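Formiminoglutamase (Trypanosoma cruzi, PDB 4MYK) hydrolyses N-formimino-L-glutamate to L-glutamate and formamide, as an arginase-like, manganese-dependent enzyme. Local coordinates at residues 237-242 against 254-259. The protein carries 1 engineered substitution. Residues are numbered along the deposited sequence; the frame is centred on the assembly and turned at random.
Sequences VDSLKS and VGLSAQ. With MN (manganese (II) ion), chain C.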
loop_
_atom_site.group_PDB
_atom_site.type_symbol
_atom_site.label_atom_id
_atom_site.label_comp_id
_atom_site.label_asym_id
_atom_site.label_seq_id
_atom_site.Cartn_x
_atom_site.Cartn_y
_atom_site.Cartn_z
ATOM N N VAL A 237 -2.753 13.672 -9.374
ATOM C CA VAL A 237 -2.184 12.432 -8.852
ATOM C C VAL A 237 -2.469 12.182 -7.354
ATOM O O VAL A 237 -2.201 11.086 -6.838
ATOM C CB VAL A 237 -0.678 12.279 -9.200
ATOM C CG1 VAL A 237 -0.496 12.188 -10.702
ATOM C CG2 VAL A 237 0.136 13.425 -8.631
ATOM N N ASP A 238 -3.031 13.182 -6.667
ATOM C CA ASP A 238 -3.454 12.986 -5.280
ATOM C C ASP A 238 -4.796 12.245 -5.214
ATOM O O ASP A 238 -5.405 12.117 -4.146
ATOM C CB ASP A 238 -3.455 14.299 -4.484
ATOM C CG ASP A 238 -4.641 15.199 -4.799
ATOM O OD1 ASP A 238 -5.659 14.712 -5.348
ATOM O OD2 ASP A 238 -4.559 16.407 -4.474
ATOM N N SER A 239 -5.238 11.752 -6.373
ATOM C CA SER A 239 -6.387 10.855 -6.465
ATOM C C SER A 239 -5.972 9.393 -6.242
ATOM O O SER A 239 -6.814 8.497 -6.169
ATOM C CB SER A 239 -7.041 10.997 -7.830
ATOM O OG SER A 239 -6.151 10.572 -8.833
ATOM N N LEU A 240 -4.666 9.149 -6.178
ATOM C CA LEU A 240 -4.146 7.823 -5.844
ATOM C C LEU A 240 -3.911 7.747 -4.344
ATOM O O LEU A 240 -3.605 8.748 -3.701
ATOM C CB LEU A 240 -2.817 7.553 -6.553
ATOM C CG LEU A 240 -2.733 7.227 -8.047
ATOM C CD1 LEU A 240 -3.148 8.405 -8.916
ATOM C CD2 LEU A 240 -1.306 6.791 -8.354
ATOM N N LYS A 241 -4.038 6.551 -3.794
ATOM C CA LYS A 241 -3.748 6.326 -2.387
ATOM C C LYS A 241 -2.273 6.628 -2.094
ATOM O O LYS A 241 -1.383 6.265 -2.860
ATOM C CB LYS A 241 -4.073 4.886 -2.016
ATOM C CG LYS A 241 -3.341 3.890 -2.869
ATOM C CD LYS A 241 -4.181 2.660 -3.093
ATOM C CE LYS A 241 -4.172 1.763 -1.883
ATOM N NZ LYS A 241 -5.039 0.584 -2.140
ATOM N N SER A 242 -2.031 7.294 -0.971
ATOM C CA SER A 242 -0.680 7.652 -0.573
ATOM C C SER A 242 0.207 6.439 -0.296
ATOM O O SER A 242 1.422 6.574 -0.215
ATOM C CB SER A 242 -0.690 8.591 0.645
ATOM O OG SER A 242 -1.428 8.045 1.734
ATOM N N VAL A 254 -7.246 7.011 1.137
ATOM C CA VAL A 254 -7.727 6.040 0.156
ATOM C C VAL A 254 -7.695 6.671 -1.235
ATOM O O VAL A 254 -7.506 7.887 -1.373
ATOM C CB VAL A 254 -9.158 5.531 0.460
ATOM C CG1 VAL A 254 -9.166 4.632 1.674
ATOM C CG2 VAL A 254 -10.117 6.691 0.647
ATOM N N GLY A 255 -7.885 5.836 -2.256
ATOM C CA GLY A 255 -7.869 6.300 -3.628
ATOM C C GLY A 255 -7.342 5.267 -4.606
ATOM O O GLY A 255 -7.164 4.095 -4.273
ATOM N N LEU A 256 -7.090 5.717 -5.826
ATOM C CA LEU A 256 -6.720 4.831 -6.913
ATOM C C LEU A 256 -5.383 4.164 -6.644
ATOM O O LEU A 256 -4.479 4.777 -6.094
ATOM C CB LEU A 256 -6.669 5.611 -8.233
ATOM C CG LEU A 256 -7.978 6.244 -8.732
ATOM C CD1 LEU A 256 -7.696 7.136 -9.907
ATOM C CD2 LEU A 256 -9.036 5.179 -9.085
ATOM N N SER A 257 -5.249 2.908 -7.036
ATOM C CA SER A 257 -3.953 2.269 -6.926
ATOM C C SER A 257 -3.095 2.663 -8.130
ATOM O O SER A 257 -3.598 3.173 -9.134
ATOM C CB SER A 257 -4.099 0.751 -6.838
ATOM O OG SER A 257 -4.587 0.217 -8.051
ATOM N N ALA A 258 -1.794 2.436 -8.020
ATOM C CA ALA A 258 -0.892 2.733 -9.120
ATOM C C ALA A 258 -1.285 1.950 -10.385
ATOM O O ALA A 258 -1.323 2.520 -11.472
ATOM C CB ALA A 258 0.589 2.471 -8.708
ATOM N N GLN A 259 -1.602 0.662 -10.241
ATOM C CA GLN A 259 -2.029 -0.159 -11.385
ATOM C C GLN A 259 -3.282 0.394 -12.076
ATOM O O GLN A 259 -3.371 0.409 -13.302
ATOM C CB GLN A 259 -2.275 -1.609 -10.958
ATOM C CG GLN A 259 -2.397 -2.581 -12.131
ATOM C CD GLN A 259 -1.199 -2.507 -13.078
ATOM O OE1 GLN A 259 -0.062 -2.784 -12.688
ATOM N NE2 GLN A 259 -1.453 -2.140 -14.326
HETATM MN MN MN C . -6.642 16.788 -5.542
HETATM O O HOH W 1 -6.861 19.178 -5.457
#
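Leu240 and Leu256 meet in a single backbone bridge of parallel type, which ties the metal-binding loop after strand 231-236 to the approach to helix 258-270. Leu256 takes part in both bonds. Leu256 N donates to Ser239 O at 2.8 Å, with an N-H...O angle of 165° and in the carbonyl plane on a lone pair. Leu256 O accepts from Lys241 N at 2.9 Å, with the donor tilted 27° from the carbonyl plane. The two backbone segments come so close that Leu240 CA lies 3.1 Å from Leu256 O in a CA-H...O contact. Gly255, lacking a side chain, lets Ser239 O approach its CA to 3.5 Å, where a CB would collide with that oxygen.

Side chains close around this pairing. Lys241 CG lies between its backbone N and carbonyl carbon (chi1 56°), over Leu256 O, and CD reaches Gly255 O at 3.5 Å; the lysine thus contributes its aliphatic stem. Leu256 CB and CG lie against Ser239 O, while CD1 approaches Ser239 OG, whose hydrogen bond is to Asp236 O. Phe235 packs against both leucines, and Val145 and helix 208-214 also meet Leu256.

One residue before Ser239, Asp238 chelates manganese with both carboxylate oxygens, OD1 at 2.3 Å and OD2 at 2.4 Å; Asp146, His148, Asp236 and a water also bind this ion. Asp236 ends the strand and Asp238 follows in the 3-10 turn, the DxD arrangement of arginase-family metal sites. Because both bonds are made by main-chain atoms, the bridge probably helps to hold the path of the chain just beyond the metal ligand without depending on side-chain hydrogen bonds, with the apolar packing covering it.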